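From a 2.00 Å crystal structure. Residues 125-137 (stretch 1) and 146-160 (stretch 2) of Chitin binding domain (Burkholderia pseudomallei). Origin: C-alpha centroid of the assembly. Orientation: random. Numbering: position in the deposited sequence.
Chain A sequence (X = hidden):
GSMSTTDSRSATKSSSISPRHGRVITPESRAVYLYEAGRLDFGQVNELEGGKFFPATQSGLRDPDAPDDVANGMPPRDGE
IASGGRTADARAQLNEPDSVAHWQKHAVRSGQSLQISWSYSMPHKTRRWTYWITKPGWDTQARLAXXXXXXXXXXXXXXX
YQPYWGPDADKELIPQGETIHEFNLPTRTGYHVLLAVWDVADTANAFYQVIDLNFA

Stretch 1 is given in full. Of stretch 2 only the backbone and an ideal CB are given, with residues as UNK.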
# COMPACT_ATOMS: atom_id res chain seq x y z
N LYS A 125 7.74 -13.72 -0.66
CA LYS A 125 7.24 -14.23 0.63
C LYS A 125 6.60 -13.09 1.43
O LYS A 125 7.23 -12.09 1.67
CB LYS A 125 8.37 -14.84 1.44
CG LYS A 125 8.92 -16.12 0.86
CD LYS A 125 10.06 -16.68 1.69
CE LYS A 125 10.57 -17.99 1.11
NZ LYS A 125 11.66 -18.61 1.93
N THR A 126 5.36 -13.26 1.84
CA THR A 126 4.56 -12.16 2.41
C THR A 126 4.26 -12.33 3.90
O THR A 126 3.75 -13.36 4.30
CB THR A 126 3.23 -12.07 1.68
OG1 THR A 126 3.47 -11.87 0.29
CG2 THR A 126 2.36 -10.93 2.25
N ARG A 127 4.53 -11.31 4.71
CA ARG A 127 4.12 -11.35 6.11
C ARG A 127 2.68 -10.89 6.28
O ARG A 127 1.92 -11.51 6.99
CB ARG A 127 5.05 -10.52 7.01
CG ARG A 127 4.70 -10.62 8.49
CD ARG A 127 4.56 -12.06 8.97
NE ARG A 127 5.76 -12.85 8.71
CZ ARG A 127 5.82 -14.18 8.69
NH1 ARG A 127 4.73 -14.90 8.88
NH2 ARG A 127 6.97 -14.79 8.42
N ARG A 128 2.31 -9.79 5.62
CA ARG A 128 0.97 -9.24 5.75
C ARG A 128 0.61 -8.27 4.60
O ARG A 128 1.47 -7.83 3.83
CB ARG A 128 0.81 -8.53 7.10
CG ARG A 128 1.63 -7.25 7.23
CD ARG A 128 1.45 -6.49 8.55
NE ARG A 128 1.85 -7.27 9.72
CZ ARG A 128 3.11 -7.58 10.02
NH1 ARG A 128 4.12 -7.20 9.23
NH2 ARG A 128 3.38 -8.28 11.12
N TRP A 129 -0.69 -7.98 4.51
CA TRP A 129 -1.22 -6.87 3.77
C TRP A 129 -2.00 -6.06 4.77
O TRP A 129 -2.70 -6.62 5.61
CB TRP A 129 -2.20 -7.33 2.72
CG TRP A 129 -1.64 -8.16 1.62
CD1 TRP A 129 -1.29 -7.77 0.33
CD2 TRP A 129 -1.40 -9.60 1.66
NE1 TRP A 129 -0.87 -8.84 -0.41
CE2 TRP A 129 -0.91 -9.97 0.32
CE3 TRP A 129 -1.56 -10.58 2.61
CZ2 TRP A 129 -0.58 -11.27 -0.00
CZ3 TRP A 129 -1.23 -11.90 2.28
CH2 TRP A 129 -0.74 -12.23 0.99
N THR A 130 -1.87 -4.75 4.69
CA THR A 130 -2.50 -3.84 5.62
C THR A 130 -3.21 -2.75 4.80
O THR A 130 -2.70 -2.35 3.74
CB THR A 130 -1.47 -3.16 6.53
OG1 THR A 130 -0.82 -4.14 7.35
CG2 THR A 130 -2.19 -2.21 7.45
N TYR A 131 -4.37 -2.32 5.29
CA TYR A 131 -5.14 -1.27 4.65
C TYR A 131 -5.38 -0.15 5.66
O TYR A 131 -5.95 -0.36 6.70
CB TYR A 131 -6.45 -1.81 4.10
CG TYR A 131 -6.20 -2.90 3.08
CD1 TYR A 131 -6.02 -2.58 1.74
CD2 TYR A 131 -6.12 -4.24 3.45
CE1 TYR A 131 -5.78 -3.55 0.80
CE2 TYR A 131 -5.89 -5.22 2.50
CZ TYR A 131 -5.71 -4.86 1.17
OH TYR A 131 -5.45 -5.79 0.18
N TRP A 132 -4.94 1.05 5.30
CA TRP A 132 -5.02 2.24 6.14
C TRP A 132 -5.94 3.25 5.50
O TRP A 132 -5.97 3.39 4.27
CB TRP A 132 -3.61 2.88 6.27
CG TRP A 132 -2.53 1.95 6.76
CD1 TRP A 132 -1.67 1.16 6.00
CD2 TRP A 132 -2.16 1.67 8.17
NE1 TRP A 132 -0.80 0.45 6.83
CE2 TRP A 132 -1.07 0.71 8.13
CE3 TRP A 132 -2.63 2.11 9.39
CZ2 TRP A 132 -0.50 0.20 9.29
CZ3 TRP A 132 -2.04 1.60 10.55
CH2 TRP A 132 -0.98 0.68 10.50
N ILE A 133 -6.66 4.00 6.33
CA ILE A 133 -7.69 4.91 5.85
C ILE A 133 -7.46 6.29 6.50
O ILE A 133 -7.10 6.39 7.70
CB ILE A 133 -9.11 4.39 6.16
CG1 ILE A 133 -10.18 5.26 5.51
CG2 ILE A 133 -9.35 4.33 7.67
CD1 ILE A 133 -10.28 5.17 4.02
N THR A 134 -7.67 7.32 5.69
CA THR A 134 -7.55 8.69 6.14
C THR A 134 -8.63 8.99 7.16
O THR A 134 -9.72 8.42 7.14
CB THR A 134 -7.62 9.70 4.97
OG1 THR A 134 -8.70 9.35 4.08
CG2 THR A 134 -6.32 9.71 4.17
N LYS A 135 -8.31 9.88 8.08
CA LYS A 135 -9.23 10.30 9.11
C LYS A 135 -10.32 11.20 8.52
O LYS A 135 -10.08 11.91 7.52
CB LYS A 135 -8.50 11.12 10.18
CG LYS A 135 -7.32 10.44 10.86
CD LYS A 135 -6.73 11.41 11.88
CE LYS A 135 -5.52 10.80 12.58
NZ LYS A 135 -4.72 11.85 13.28
N PRO A 136 -11.51 11.20 9.14
CA PRO A 136 -12.48 12.22 8.83
C PRO A 136 -11.81 13.55 9.10
O PRO A 136 -11.15 13.69 10.12
CB PRO A 136 -13.62 11.99 9.84
CG PRO A 136 -13.38 10.66 10.45
CD PRO A 136 -11.95 10.30 10.23
N GLY A 137 -11.95 14.51 8.23
CA GLY A 137 -11.35 15.81 8.54
C GLY A 137 -9.87 15.93 8.23
O GLY A 137 -9.25 16.91 8.61
N UNK A 146 1.54 10.94 7.72
CA UNK A 146 1.08 9.99 8.73
C UNK A 146 -0.08 10.55 9.56
O UNK A 146 -1.01 9.82 9.89
CB UNK A 146 2.24 9.61 9.65
N UNK A 147 -0.03 11.85 9.85
CA UNK A 147 -1.12 12.57 10.56
C UNK A 147 -2.50 12.53 9.88
O UNK A 147 -3.50 12.84 10.52
CB UNK A 147 -0.72 14.04 10.73
N UNK A 148 -2.53 12.18 8.59
CA UNK A 148 -3.77 12.09 7.83
C UNK A 148 -4.46 10.76 8.00
O UNK A 148 -5.64 10.67 7.70
CB UNK A 148 -3.50 12.34 6.34
N UNK A 149 -3.73 9.74 8.45
CA UNK A 149 -4.24 8.39 8.53
C UNK A 149 -4.61 7.96 9.97
O UNK A 149 -3.93 8.34 10.94
CB UNK A 149 -3.20 7.43 7.95
N UNK A 150 -5.71 7.21 10.08
CA UNK A 150 -6.11 6.59 11.33
C UNK A 150 -4.98 5.69 11.86
O UNK A 150 -4.44 4.88 11.10
CB UNK A 150 -7.40 5.79 11.14
N UNK A 151 -4.65 5.80 13.15
CA UNK A 151 -3.56 5.01 13.70
C UNK A 151 -3.85 3.49 13.68
O UNK A 151 -2.93 2.69 13.64
CB UNK A 151 -3.28 5.47 15.13
N UNK A 152 -5.12 3.12 13.68
CA UNK A 152 -5.50 1.72 13.58
C UNK A 152 -5.84 1.37 12.14
O UNK A 152 -6.62 2.05 11.50
CB UNK A 152 -6.68 1.41 14.50
N UNK A 153 -5.25 0.30 11.63
CA UNK A 153 -5.55 -0.05 10.24
C UNK A 153 -7.03 -0.39 10.07
O UNK A 153 -7.68 -0.86 11.00
CB UNK A 153 -4.68 -1.23 9.79
N UNK A 154 -7.56 -0.09 8.89
CA UNK A 154 -8.92 -0.50 8.56
C UNK A 154 -9.00 -2.03 8.53
O UNK A 154 -9.94 -2.61 9.06
CB UNK A 154 -9.35 0.09 7.22
N UNK A 155 -7.98 -2.67 7.96
CA UNK A 155 -7.95 -4.13 7.89
C UNK A 155 -6.52 -4.65 7.75
O UNK A 155 -5.67 -4.02 7.11
CB UNK A 155 -8.80 -4.62 6.72
N UNK A 156 -6.25 -5.79 8.39
CA UNK A 156 -4.95 -6.42 8.30
C UNK A 156 -5.20 -7.88 7.91
O UNK A 156 -6.11 -8.51 8.46
CB UNK A 156 -4.17 -6.30 9.61
N UNK A 157 -4.39 -8.41 6.99
CA UNK A 157 -4.35 -9.85 6.73
C UNK A 157 -2.94 -10.34 7.03
O UNK A 157 -1.99 -10.02 6.31
CB UNK A 157 -4.75 -10.17 5.29
N UNK A 158 -2.80 -11.11 8.11
CA UNK A 158 -1.51 -11.55 8.59
C UNK A 158 -1.25 -13.01 8.25
O UNK A 158 -2.05 -13.87 8.63
CB UNK A 158 -1.41 -11.34 10.10
N UNK A 159 -0.13 -13.29 7.58
CA UNK A 159 0.34 -14.68 7.39
C UNK A 159 1.07 -15.08 8.66
O UNK A 159 1.87 -14.33 9.16
CB UNK A 159 1.25 -14.82 6.17
N UNK A 160 0.80 -16.27 9.17
CA UNK A 160 1.37 -16.69 10.45
C UNK A 160 2.57 -17.63 10.32
O UNK A 160 3.24 -17.90 11.32
CB UNK A 160 0.29 -17.37 11.29

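Positions 146 to 148 form a 3-10 segment. At 146 the CB has nothing of stretch 1 within reach, so almost any residue would do; it is Arg146. Position 147 points away, its CB 5.2 Å from Lys135 NZ, and asks for little; Ala147 contributes its carbonyl, with Lys135 NZ 3.2 Å from Ala147 O. At 148 the CB also points away, near a threonine methyl, and many residues would fit. His148 serves through its backbone, Lys135 N donating to His148 O at 2.8 Å.

The CB of 149 lies 4.0 Å from Ile133 O, but Trp132 CB and Thr134 CA, both 4.9 Å from that CB, and the methyl of Thr134 offer carbon atoms that an aliphatic or aromatic group could cover. Phe149 lays one ring face against Thr134, with CG2 of Thr134 4.0 Å from the ring centroid.

At 150 the CB is 3.5 Å from Ile133 O and 4.7 Å from Lys135 CG; a long side chain, polar or not, could follow the lysine's aliphatic part. Glu150 bends along it, OE2 coming 3.6 Å from Lys135 CG, while Glu150 N donates to Ile133 O at 2.9 Å. A water accepts from Ile133 N and reaches the carbonyls of 150 and 152, filling the gap where the backbones part.

Positions 151 and 152 point into open space. With phi of -65° the first admits proline, and Pro151 places its O 3.4 Å from Trp132 CZ3, at the ring edge; the second is Asp152.

At 153, phi is -63° and the CB sits 3.9 Å from Trp132 CE3 and 3.6 Å from Thr130 CG2, favouring a compact apolar residue. Pro153 puts CB over the indole, 4.0 Å from the centroid of the six-membered ring of Trp132. The CB of 154 points toward stretch 1, 3.5 Å from Tyr131 O and 4.3 Å from Ile133 CG2, and the latter suits an aliphatic residue. Leu154 packs its CB against that methyl, and Leu154 N makes a weak hydrogen bond to Tyr131 O at 2.7 Å.

Strand 155-158 runs antiparallel to 128-133; as in any extended strand, successive side chains fall on alternate faces. Position 155 shares a face with Tyr131, its CB 4.2 Å from CD2 of that ring; a long chain could pass it, and the end of Lys155 leads away. Position 156, opposite Thr130, would take a beta-branched residue, and is Val156. At 157, paired with Trp129 and on the face it shares with Tyr131, an aromatic is one suitable choice: Tyr157 brings CE1 to 3.7 Å from Tyr131 CE2. Position 158, beside Arg128, could be aliphatic; Leu158 CD1 lies 3.9 Å from Arg127 CD.

At 159 the CB faces two carbonyls, 3.4 Å from Thr126 O and 3.5 Å from Arg127 O, calling for a short donor. Asn159 ND2 donates to Thr126 O at 2.8 Å. Position 160 points away, unconstrained: Thr160.

Stretch 2 146-160: RAHFEPDPLKVYLNT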
# COMPACT_ATOMS: atom_id res chain seq x y z
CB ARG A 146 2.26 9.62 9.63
CG ARG A 146 3.21 8.65 8.96
CD ARG A 146 4.59 8.71 9.56
NE ARG A 146 5.45 7.68 9.03
CZ ARG A 146 5.99 7.66 7.82
NH1 ARG A 146 5.79 8.63 6.92
NH2 ARG A 146 6.78 6.66 7.51
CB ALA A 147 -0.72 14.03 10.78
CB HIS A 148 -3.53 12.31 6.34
CG HIS A 148 -2.95 13.66 6.03
ND1 HIS A 148 -2.00 13.85 5.08
CD2 HIS A 148 -3.21 14.90 6.59
CE1 HIS A 148 -1.69 15.17 5.05
NE2 HIS A 148 -2.44 15.80 5.96
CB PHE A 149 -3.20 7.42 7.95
CG PHE A 149 -3.06 7.53 6.45
CD1 PHE A 149 -3.94 6.84 5.63
CD2 PHE A 149 -2.10 8.33 5.89
CE1 PHE A 149 -3.82 6.92 4.26
CE2 PHE A 149 -1.99 8.45 4.52
CZ PHE A 149 -2.85 7.73 3.69
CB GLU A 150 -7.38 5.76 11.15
CG GLU A 150 -8.63 6.55 10.88
CD GLU A 150 -9.13 7.35 12.08
OE1 GLU A 150 -8.71 7.05 13.23
OE2 GLU A 150 -9.95 8.27 11.88
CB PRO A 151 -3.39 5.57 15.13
CG PRO A 151 -4.72 6.15 15.48
CD PRO A 151 -5.26 6.68 14.17
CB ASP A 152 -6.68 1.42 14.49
CG ASP A 152 -6.35 1.62 15.95
OD1 ASP A 152 -5.15 1.54 16.34
OD2 ASP A 152 -7.28 1.88 16.72
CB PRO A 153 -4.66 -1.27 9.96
CG PRO A 153 -4.20 -1.77 11.29
CD PRO A 153 -4.32 -0.64 12.27
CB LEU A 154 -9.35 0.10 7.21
CG LEU A 154 -10.72 -0.33 6.68
CD1 LEU A 154 -11.82 0.03 7.70
CD2 LEU A 154 -10.93 0.31 5.32
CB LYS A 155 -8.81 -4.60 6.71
CG LYS A 155 -8.94 -6.12 6.62
CD LYS A 155 -10.16 -6.60 7.35
CE LYS A 155 -10.28 -8.10 7.22
NZ LYS A 155 -11.43 -8.45 8.08
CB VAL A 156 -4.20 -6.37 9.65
CG1 VAL A 156 -2.83 -7.03 9.53
CG2 VAL A 156 -4.04 -4.93 10.16
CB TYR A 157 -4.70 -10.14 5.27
CG TYR A 157 -6.10 -9.75 4.88
CD1 TYR A 157 -6.38 -8.46 4.46
CD2 TYR A 157 -7.15 -10.69 4.92
CE1 TYR A 157 -7.66 -8.09 4.10
CE2 TYR A 157 -8.45 -10.32 4.58
CZ TYR A 157 -8.69 -9.01 4.16
OH TYR A 157 -9.94 -8.62 3.79
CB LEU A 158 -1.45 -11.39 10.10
CG LEU A 158 -0.19 -11.90 10.84
CD1 LEU A 158 1.07 -11.17 10.39
CD2 LEU A 158 -0.40 -11.81 12.35
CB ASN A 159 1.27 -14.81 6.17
CG ASN A 159 0.51 -14.80 4.86
OD1 ASN A 159 -0.67 -15.12 4.82
ND2 ASN A 159 1.20 -14.43 3.76
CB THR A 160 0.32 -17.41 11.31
OG1 THR A 160 -0.13 -18.59 10.62
CG2 THR A 160 -0.90 -16.45 11.60
O HOH W 1 -5.94 3.42 9.13
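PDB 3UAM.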